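Local structure of enoyl-CoA hydratase subunit II (Geobacillus kaustophilus, 2EJ5) at residues Glu3-Glu8 with Ala33-Ala38; Gln12-Thr17 with Pro46-Val51; Cys116-Leu121 with Leu175-Ile180; Ala125-Ala130 with Glu163-Glu168. The protein probably hydrates enoyl-CoA thioesters as a trimeric member of the enoyl-CoA hydratase/isomerase (crotonase) family, with a likely role in phenylacetic acid catabolism. All coordinates share one frame; numbering follows the deposited sequence.

Contact 1 of 4, residues Glu3-Glu8 with Ala33-Ala38; sequences ETIRYE and AEVTKA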
# COMPACT_ATOMS: atom_id res chain seq x y z
N GLU A 3 14.26 29.37 -19.79
CA GLU A 3 15.04 30.27 -18.91
C GLU A 3 15.22 29.79 -17.48
O GLU A 3 16.18 30.19 -16.82
CB GLU A 3 14.39 31.64 -18.88
CG GLU A 3 13.86 32.05 -20.22
CD GLU A 3 13.25 33.42 -20.21
OE1 GLU A 3 13.24 34.04 -21.29
OE2 GLU A 3 12.78 33.86 -19.12
N THR A 4 14.29 28.97 -16.99
CA THR A 4 14.38 28.49 -15.60
C THR A 4 14.78 27.01 -15.54
O THR A 4 15.08 26.51 -14.47
CB THR A 4 13.06 28.67 -14.84
OG1 THR A 4 12.06 27.84 -15.45
CG2 THR A 4 12.61 30.15 -14.85
N ILE A 5 14.73 26.34 -16.68
CA ILE A 5 15.20 24.97 -16.80
C ILE A 5 16.10 24.84 -18.03
O ILE A 5 16.13 25.73 -18.91
CB ILE A 5 14.03 23.96 -16.92
CG1 ILE A 5 13.42 24.02 -18.33
CG2 ILE A 5 12.97 24.19 -15.80
CD1 ILE A 5 12.52 22.86 -18.65
N ARG A 6 16.79 23.71 -18.07
CA ARG A 6 17.60 23.28 -19.20
C ARG A 6 16.99 21.97 -19.67
O ARG A 6 16.66 21.09 -18.86
CB ARG A 6 19.07 23.13 -18.75
CG ARG A 6 20.12 23.11 -19.85
CD ARG A 6 21.53 23.43 -19.25
NE ARG A 6 22.02 22.36 -18.39
CZ ARG A 6 22.67 22.54 -17.24
NH1 ARG A 6 22.90 23.76 -16.76
NH2 ARG A 6 23.07 21.48 -16.54
N TYR A 7 16.79 21.89 -20.99
CA TYR A 7 16.27 20.70 -21.61
C TYR A 7 17.25 20.33 -22.71
O TYR A 7 17.48 21.11 -23.63
CB TYR A 7 14.87 20.96 -22.18
CG TYR A 7 14.24 19.77 -22.86
CD1 TYR A 7 13.63 18.74 -22.11
CD2 TYR A 7 14.24 19.66 -24.24
CE1 TYR A 7 13.05 17.64 -22.74
CE2 TYR A 7 13.69 18.56 -24.87
CZ TYR A 7 13.08 17.56 -24.12
OH TYR A 7 12.50 16.50 -24.78
N GLU A 8 17.83 19.14 -22.58
CA GLU A 8 18.87 18.69 -23.50
C GLU A 8 18.68 17.19 -23.71
O GLU A 8 18.64 16.43 -22.74
CB GLU A 8 20.23 18.97 -22.87
CG GLU A 8 21.41 18.95 -23.83
CD GLU A 8 22.72 19.33 -23.15
OE1 GLU A 8 22.72 20.15 -22.18
OE2 GLU A 8 23.77 18.81 -23.60
N ALA A 33 5.56 26.41 -15.93
CA ALA A 33 5.16 26.37 -17.30
C ALA A 33 6.17 25.69 -18.22
O ALA A 33 5.79 25.02 -19.18
CB ALA A 33 4.88 27.80 -17.80
N GLU A 34 7.46 25.90 -17.96
CA GLU A 34 8.51 25.33 -18.83
C GLU A 34 8.61 23.83 -18.62
O GLU A 34 8.73 23.07 -19.56
CB GLU A 34 9.86 26.02 -18.59
CG GLU A 34 9.83 27.52 -18.99
CD GLU A 34 11.16 28.23 -18.82
OE1 GLU A 34 11.95 27.81 -17.95
OE2 GLU A 34 11.39 29.22 -19.57
N VAL A 35 8.50 23.39 -17.37
CA VAL A 35 8.57 21.95 -17.07
C VAL A 35 7.43 21.23 -17.77
O VAL A 35 7.65 20.18 -18.37
CB VAL A 35 8.60 21.70 -15.56
CG1 VAL A 35 8.34 20.19 -15.25
CG2 VAL A 35 9.95 22.13 -14.95
N THR A 36 6.23 21.83 -17.75
CA THR A 36 5.04 21.28 -18.41
C THR A 36 5.30 21.07 -19.89
O THR A 36 5.11 19.97 -20.41
CB THR A 36 3.76 22.18 -18.20
OG1 THR A 36 3.47 22.32 -16.81
CG2 THR A 36 2.52 21.60 -18.87
N LYS A 37 5.69 22.15 -20.56
CA LYS A 37 6.05 22.11 -21.98
C LYS A 37 7.13 21.07 -22.33
O LYS A 37 6.99 20.33 -23.30
CB LYS A 37 6.52 23.52 -22.41
CG LYS A 37 6.74 23.67 -23.92
CD LYS A 37 6.87 25.15 -24.29
CE LYS A 37 7.15 25.35 -25.78
NZ LYS A 37 8.49 24.79 -26.18
N ALA A 38 8.18 21.02 -21.52
CA ALA A 38 9.31 20.11 -21.73
C ALA A 38 8.84 18.65 -21.59
O ALA A 38 9.21 17.81 -22.38
CB ALA A 38 10.39 20.41 -20.72
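The Glu34 carboxylate is met by Thr4 OG1 from above its plane and by the Glu3 and Thr4 amides on the syn side of its oxygens, while the Tyr7 ring approaches Ala38 O obliquely. This is strand-on-helix packing: the outer strand 5-10 of the main sheet lies against helix 29-44, the two short axes 9.3 Å apart and nearly parallel at 13°. Glu34 OE1 accepts from Thr4 N at 2.8 Å on its syn lone pair and from the Thr4 hydroxyl, a short 2.5 Å from OG1 to OE1. Thr4 OG1 sits between its own backbone N and carbonyl carbon (chi1 64°), which lets hydroxyl and amide reach the same oxygen. Glu34 OE2 receives Glu3 N at 2.9 Å, so two successive amides and a hydroxyl grip the carboxylate just before the strand begins. Further along, the contact becomes apolar. Ile5 faces the helix, its CG2 meeting Val35 CG2 at 3.8 Å; Leu16 of the next strand adjoins both Ile5 and Ala38. The methyl of Ala38 touches two strand side chains, with Ile5 CD1 and Tyr7 CD1 each 3.9 Å from its CB.

Contact 2 of 4, residues Gln12-Thr17 with Pro46-Val51; sequences QVAWLT and PNVRCV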
# COMPACT_ATOMS: atom_id res chain seq x y z
N GLN A 12 19.44 9.12 -26.28
CA GLN A 12 17.98 9.06 -26.25
C GLN A 12 17.39 9.37 -24.88
O GLN A 12 16.29 8.94 -24.56
CB GLN A 12 17.51 7.73 -26.76
CG GLN A 12 18.06 7.49 -28.17
CD GLN A 12 17.28 6.46 -28.90
OE1 GLN A 12 16.44 6.79 -29.73
NE2 GLN A 12 17.53 5.21 -28.59
N VAL A 13 18.15 10.12 -24.09
CA VAL A 13 17.62 10.61 -22.84
C VAL A 13 17.46 12.12 -22.81
O VAL A 13 18.40 12.88 -23.17
CB VAL A 13 18.21 9.93 -21.51
CG1 VAL A 13 19.32 8.92 -21.75
CG2 VAL A 13 18.43 10.89 -20.33
N ALA A 14 16.26 12.55 -22.45
CA ALA A 14 16.01 13.96 -22.19
C ALA A 14 16.39 14.30 -20.76
O ALA A 14 15.84 13.76 -19.80
CB ALA A 14 14.53 14.34 -22.51
N TRP A 15 17.36 15.20 -20.63
CA TRP A 15 17.85 15.68 -19.37
C TRP A 15 17.09 16.99 -19.10
O TRP A 15 17.25 18.00 -19.81
CB TRP A 15 19.36 15.88 -19.43
CG TRP A 15 20.10 14.57 -19.60
CD1 TRP A 15 20.35 13.89 -20.78
CD2 TRP A 15 20.65 13.77 -18.55
NE1 TRP A 15 21.02 12.72 -20.52
CE2 TRP A 15 21.23 12.63 -19.16
CE3 TRP A 15 20.72 13.91 -17.15
CZ2 TRP A 15 21.87 11.63 -18.41
CZ3 TRP A 15 21.34 12.93 -16.41
CH2 TRP A 15 21.92 11.79 -17.04
N LEU A 16 16.20 16.95 -18.11
CA LEU A 16 15.42 18.12 -17.71
C LEU A 16 16.02 18.62 -16.42
O LEU A 16 15.88 18.04 -15.33
CB LEU A 16 13.91 17.74 -17.64
CG LEU A 16 12.88 18.89 -17.67
CD1 LEU A 16 11.44 18.40 -17.81
CD2 LEU A 16 13.03 19.85 -16.49
N THR A 17 16.81 19.70 -16.52
CA THR A 17 17.48 20.20 -15.35
C THR A 17 16.75 21.46 -14.84
O THR A 17 16.61 22.45 -15.58
CB THR A 17 18.96 20.48 -15.65
OG1 THR A 17 19.61 19.26 -16.01
CG2 THR A 17 19.65 21.09 -14.49
N PRO A 46 9.80 10.94 -30.55
CA PRO A 46 10.12 9.53 -30.76
C PRO A 46 11.59 9.19 -30.48
O PRO A 46 11.94 8.01 -30.32
CB PRO A 46 9.83 9.33 -32.25
CG PRO A 46 10.03 10.68 -32.85
CD PRO A 46 9.41 11.59 -31.82
N ASN A 47 12.44 10.20 -30.40
CA ASN A 47 13.84 9.95 -30.13
C ASN A 47 14.12 9.90 -28.63
O ASN A 47 15.17 9.44 -28.23
CB ASN A 47 14.73 10.99 -30.81
CG ASN A 47 16.23 10.68 -30.64
OD1 ASN A 47 16.72 9.59 -30.99
ND2 ASN A 47 16.95 11.63 -30.07
N VAL A 48 13.17 10.39 -27.82
CA VAL A 48 13.32 10.41 -26.36
C VAL A 48 12.75 9.10 -25.80
O VAL A 48 11.58 8.77 -26.05
CB VAL A 48 12.62 11.65 -25.71
CG1 VAL A 48 12.62 11.55 -24.13
CG2 VAL A 48 13.31 12.93 -26.14
N ARG A 49 13.58 8.34 -25.09
CA ARG A 49 13.14 7.06 -24.51
C ARG A 49 13.24 7.04 -22.99
O ARG A 49 12.85 6.07 -22.37
CB ARG A 49 13.88 5.88 -25.15
CG ARG A 49 13.41 5.60 -26.62
CD ARG A 49 14.39 4.70 -27.34
NE ARG A 49 14.21 3.30 -26.94
CZ ARG A 49 15.03 2.32 -27.31
NH1 ARG A 49 16.12 2.61 -28.06
NH2 ARG A 49 14.80 1.08 -26.89
N CYS A 50 13.79 8.09 -22.39
CA CYS A 50 13.88 8.22 -20.94
C CYS A 50 13.96 9.68 -20.61
O CYS A 50 14.48 10.49 -21.40
CB CYS A 50 15.12 7.51 -20.37
SG CYS A 50 15.18 7.37 -18.52
N VAL A 51 13.46 10.05 -19.45
CA VAL A 51 13.59 11.42 -19.00
C VAL A 51 14.28 11.45 -17.67
O VAL A 51 14.00 10.64 -16.79
CB VAL A 51 12.20 12.17 -18.88
CG1 VAL A 51 12.39 13.60 -18.36
CG2 VAL A 51 11.51 12.21 -20.23
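Gln12 meets the segment Asn47-Arg49, just ahead of strand 50-55, with both its carbonyl and its side chain, where strands 13-18 and 50-55 of a beta-alpha-beta unit come together as parallel neighbours; helix 29-44 makes the connection between them. Gln12 O accepts a nearly straight bond from Arg49 N (2.8 Å, N-H...O 171°) and a weak second one from Cys50 N. The Gln12 side chain runs beside that of Arg49 in the same direction, amide and guanidinium planes 78° apart, and brings Gln12 CD to 3.7 Å from Arg49 CD. The guanidinium itself is held mainly by Met199 O and Thr201 OG1 beyond the two segments. At Val13 the side chain lies on the same face of the sheet as Cys50, CB to CB 4.1 Å, the face covered by helix 185-197. Ala14 turns to the other face, under helix 29-44. Its N donates to Cys50 O at 2.9 Å, and its O, on the side where the backbone bonds on to Val52, also lies 3.3 Å from Val51 CA in a CA-H...O contact. Ala14 CB lies 3.7 Å from Val48 CG1, which stands anti to its own backbone N (chi1 172°) where it meets the methyl; Val51 CG2 is a little farther off, and Tyr7 of the outer strand also touches the alanine. By Leu16 the contact is thinning, and a single pair remains at 4.5 Å, Leu16 CB with Val51 CG1.

Contact 3 of 4, residues Cys116-Leu121 with Leu175-Ile180; sequences CDFRLL and LATKVI
Leu121 O accepts from Ile180 N at 2.7 Å and takes a CA-H...O contact from Val179 CA at 3.1 Å. Leu121 N in turn bonds to Lys178 O, giving regular parallel pairing of strands 118-122 and 178-180. Before Lys178 the second segment is no longer strand. Thr177 N reaches Arg119 O at 2.8 Å, and the threonine hydroxyl accepts the Arg119 N-H, 2.9 Å from N to OG1, in place of a backbone carbonyl. OG1 lies beside the threonine's own backbone N (chi1 -52°), turned to the strand. Arg119, bent at chi3, sends NE to Leu175 O at 3.0 Å; the oxygen lies in the guanidinium plane, while NE stands above the carbonyl plane. Its NH1 is shared by Cys116 O and Ala113 O. On one sheet face the side chains of Leu120 and Lys178 lie side by side, pointing the same way, CD2 of Leu120 3.6 Å from CG of Lys178; on the other Leu121 CD2 meets Ala176 CB. Helix 185-197 covers the Leu120 face, helices 142-150 and 167-173 border the Leu175 and Leu121 side, and Leu156 and Glu157 of the second subunit pack against Phe118 and Thr177.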
# COMPACT_ATOMS: atom_id res chain seq x y z
N CYS A 116 7.83 10.92 -9.78
CA CYS A 116 8.66 10.25 -10.79
C CYS A 116 8.64 8.74 -10.60
O CYS A 116 8.24 8.27 -9.56
CB CYS A 116 10.09 10.79 -10.75
SG CYS A 116 10.13 12.56 -11.27
N ASP A 117 9.09 8.00 -11.61
CA ASP A 117 9.02 6.52 -11.58
C ASP A 117 10.15 5.90 -10.75
O ASP A 117 9.95 4.85 -10.09
CB ASP A 117 9.08 5.94 -13.01
CG ASP A 117 8.02 6.53 -13.91
OD1 ASP A 117 6.82 6.53 -13.52
OD2 ASP A 117 8.37 6.97 -15.03
N PHE A 118 11.33 6.51 -10.80
CA PHE A 118 12.50 6.07 -10.04
C PHE A 118 13.10 7.29 -9.37
O PHE A 118 13.00 8.41 -9.93
CB PHE A 118 13.55 5.46 -10.98
CG PHE A 118 13.05 4.31 -11.82
CD1 PHE A 118 13.03 3.00 -11.29
CD2 PHE A 118 12.61 4.52 -13.12
CE1 PHE A 118 12.58 1.92 -12.04
CE2 PHE A 118 12.17 3.44 -13.89
CZ PHE A 118 12.16 2.13 -13.35
N ARG A 119 13.70 7.09 -8.18
CA ARG A 119 14.34 8.17 -7.42
C ARG A 119 15.76 7.70 -7.06
O ARG A 119 15.92 6.75 -6.30
CB ARG A 119 13.58 8.49 -6.11
CG ARG A 119 12.29 9.38 -6.28
CD ARG A 119 11.32 9.28 -5.07
NE ARG A 119 10.76 7.94 -5.12
CZ ARG A 119 9.84 7.57 -6.00
NH1 ARG A 119 9.35 8.45 -6.86
NH2 ARG A 119 9.43 6.31 -6.05
N LEU A 120 16.77 8.33 -7.68
CA LEU A 120 18.16 8.02 -7.40
C LEU A 120 18.60 9.13 -6.48
O LEU A 120 18.60 10.29 -6.89
CB LEU A 120 19.01 8.04 -8.69
CG LEU A 120 18.57 7.16 -9.86
CD1 LEU A 120 19.52 7.35 -11.09
CD2 LEU A 120 18.54 5.66 -9.44
N LEU A 121 18.96 8.79 -5.26
CA LEU A 121 19.34 9.81 -4.31
C LEU A 121 20.87 9.82 -4.18
O LEU A 121 21.48 8.78 -3.96
CB LEU A 121 18.71 9.53 -2.96
CG LEU A 121 17.32 10.10 -2.64
CD1 LEU A 121 16.25 9.94 -3.70
CD2 LEU A 121 16.88 9.46 -1.32
N LEU A 175 11.50 5.03 -0.30
CA LEU A 175 11.47 6.25 -1.13
C LEU A 175 12.65 6.46 -2.09
O LEU A 175 12.64 7.41 -2.90
CB LEU A 175 11.34 7.47 -0.21
CG LEU A 175 10.03 7.57 0.56
CD1 LEU A 175 10.06 8.84 1.43
CD2 LEU A 175 8.88 7.62 -0.41
N ALA A 176 13.66 5.59 -2.01
CA ALA A 176 14.78 5.62 -2.96
C ALA A 176 14.95 4.30 -3.75
O ALA A 176 15.02 3.21 -3.18
CB ALA A 176 16.11 5.96 -2.22
N THR A 177 15.03 4.41 -5.07
CA THR A 177 15.49 3.32 -5.91
C THR A 177 16.92 2.90 -5.56
O THR A 177 17.23 1.70 -5.49
CB THR A 177 15.44 3.72 -7.36
OG1 THR A 177 14.14 4.23 -7.63
CG2 THR A 177 15.76 2.51 -8.24
N LYS A 178 17.81 3.89 -5.38
CA LYS A 178 19.12 3.62 -4.78
C LYS A 178 19.75 4.90 -4.26
O LYS A 178 19.31 5.99 -4.61
CB LYS A 178 20.05 2.91 -5.76
CG LYS A 178 20.20 3.48 -7.13
CD LYS A 178 21.03 2.50 -7.98
CE LYS A 178 21.07 2.90 -9.44
NZ LYS A 178 22.14 2.18 -10.20
N VAL A 179 20.77 4.74 -3.42
CA VAL A 179 21.54 5.85 -2.91
C VAL A 179 22.93 5.72 -3.53
O VAL A 179 23.57 4.65 -3.47
CB VAL A 179 21.61 5.81 -1.39
CG1 VAL A 179 22.42 6.98 -0.84
CG2 VAL A 179 20.17 5.84 -0.82
N ILE A 180 23.37 6.82 -4.14
CA ILE A 180 24.60 6.83 -4.93
C ILE A 180 25.67 7.69 -4.24
O ILE A 180 25.37 8.81 -3.81
CB ILE A 180 24.31 7.27 -6.39
CG1 ILE A 180 23.20 6.34 -6.99
CG2 ILE A 180 25.61 7.24 -7.22
CD1 ILE A 180 22.67 6.73 -8.36

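Contact 4 of 4, residues Ala125-Ala130 with Glu163-Glu168; sequences ASFAPA and EKVTAE
Phe127 and Val165 form the tight centre of this contact, a hydrogen-bonded pair of antiparallel strands in a small three-stranded sheet, with strand 104-106 on the other side of 126-128. Val165 N gives Phe127 O a nearly straight bond of 2.8 Å (N-H...O 171°), and Phe127 N returns one to Val165 O at 3.0 Å. The side chains meet on the same face: Val165 CG2, which stands between the backbone N and the carbonyl carbon with CG1 anti to the carbonyl carbon (chi1 -69°), presses on Phe127 CB at 3.6 Å and lies at the edge of the phenyl ring. The ring itself leads away, toward Met110 and Ala113 of helix 108-115 and Leu121 of the main sheet. Pro129, buried at the centre of an inverse gamma turn, rests CD on Glu163 O at 3.5 Å.

Elsewhere the fit slackens toward solvent. Lys164 is exposed, and its chain merely passes Ser126, CE to OG 4.0 Å; Glu163 reaches outward to a long, weak ion pair with Arg195 of the third subunit. Thr166 is the N-cap of helix 167-173: its side chain caps a backbone N in the first turn, while its own N-H bonds forward to Glu169 OE1, consistent with a capping box. A water bridges the two backbones just beyond the strands, donating to Ala125 O at 2.9 Å and accepting from Ala167 N at 3.1 Å.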
# COMPACT_ATOMS: atom_id res chain seq x y z
N ALA A 125 21.59 13.90 -0.62
CA ALA A 125 20.19 14.32 -0.82
C ALA A 125 19.40 14.13 0.48
O ALA A 125 19.86 13.44 1.37
CB ALA A 125 19.57 13.52 -1.95
N SER A 126 18.19 14.70 0.55
CA SER A 126 17.31 14.57 1.72
C SER A 126 15.92 14.98 1.29
O SER A 126 15.76 15.71 0.31
CB SER A 126 17.77 15.46 2.86
OG SER A 126 17.81 16.78 2.39
N PHE A 127 14.91 14.47 1.98
CA PHE A 127 13.55 14.82 1.66
C PHE A 127 13.03 15.58 2.87
O PHE A 127 13.15 15.12 4.00
CB PHE A 127 12.69 13.57 1.38
CG PHE A 127 12.89 12.95 0.02
CD1 PHE A 127 12.86 13.73 -1.14
CD2 PHE A 127 13.04 11.57 -0.10
CE1 PHE A 127 13.00 13.14 -2.39
CE2 PHE A 127 13.20 10.95 -1.32
CZ PHE A 127 13.15 11.72 -2.50
N ALA A 128 12.44 16.74 2.61
CA ALA A 128 11.92 17.57 3.68
C ALA A 128 10.42 17.84 3.46
O ALA A 128 10.07 18.66 2.63
CB ALA A 128 12.74 18.90 3.77
N PRO A 129 9.52 17.15 4.20
CA PRO A 129 8.09 17.42 4.00
C PRO A 129 7.74 18.64 4.84
O PRO A 129 7.13 18.52 5.92
CB PRO A 129 7.40 16.16 4.54
CG PRO A 129 8.41 15.43 5.38
CD PRO A 129 9.75 16.12 5.23
N ALA A 130 8.13 19.80 4.34
CA ALA A 130 8.28 20.99 5.18
C ALA A 130 7.01 21.83 5.29
O ALA A 130 6.94 22.73 6.14
CB ALA A 130 9.42 21.85 4.65
N GLU A 163 9.26 15.87 9.64
CA GLU A 163 10.67 15.70 9.94
C GLU A 163 11.44 15.30 8.69
O GLU A 163 11.06 14.37 7.97
CB GLU A 163 10.91 14.67 11.04
CG GLU A 163 10.11 14.91 12.28
CD GLU A 163 10.77 14.30 13.48
OE1 GLU A 163 10.21 13.32 14.02
OE2 GLU A 163 11.86 14.79 13.87
N LYS A 164 12.54 16.01 8.45
CA LYS A 164 13.44 15.76 7.32
C LYS A 164 14.03 14.34 7.37
O LYS A 164 14.38 13.84 8.43
CB LYS A 164 14.54 16.83 7.30
CG LYS A 164 15.60 16.62 6.23
CD LYS A 164 16.81 17.54 6.47
CE LYS A 164 16.73 18.81 5.62
NZ LYS A 164 18.09 19.48 5.44
N VAL A 165 14.15 13.69 6.22
CA VAL A 165 14.75 12.36 6.16
C VAL A 165 16.03 12.36 5.33
O VAL A 165 16.09 12.99 4.29
CB VAL A 165 13.78 11.24 5.66
CG1 VAL A 165 12.67 10.98 6.70
CG2 VAL A 165 13.17 11.59 4.36
N THR A 166 17.03 11.63 5.81
CA THR A 166 18.28 11.49 5.07
C THR A 166 18.10 10.53 3.88
O THR A 166 17.05 9.88 3.76
CB THR A 166 19.37 10.98 5.99
OG1 THR A 166 18.99 9.69 6.46
CG2 THR A 166 19.53 11.95 7.21
N ALA A 167 19.09 10.49 2.99
CA ALA A 167 19.06 9.57 1.83
C ALA A 167 18.88 8.14 2.32
O ALA A 167 18.06 7.40 1.80
CB ALA A 167 20.35 9.70 0.98
N GLU A 168 19.63 7.75 3.36
CA GLU A 168 19.58 6.35 3.79
C GLU A 168 18.26 6.04 4.49
O GLU A 168 17.75 4.96 4.35
CB GLU A 168 20.79 5.95 4.63
CG GLU A 168 22.14 5.96 3.82
CD GLU A 168 22.36 4.74 2.88
OE1 GLU A 168 21.53 3.81 2.80
OE2 GLU A 168 23.42 4.71 2.23
O HOH W 1 21.73 12.16 3.23

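In the fold
From the N terminus, strand 5-10 opens contact 1 and strand 13-18 opens contact 2 before either closes; helix 29-44 then closes contact 1, and the chain reaching 50-55 closes contact 2. The two loops therefore cross, and the antiparallel bonds Arg6 O to Thr17 N and Glu8 O to Trp15 N join them. Contact 3 follows in series, closing a long loop across the other end of the same sheet, with centres about 22 Å from contact 1 and 18 Å from contact 2. Contact 4 is nested inside that loop: strand 126-128 of the small sheet and helix 167-173, which follows its strand 165-166, meet the main sheet through Leu121, which packs on Phe127 and Ala167.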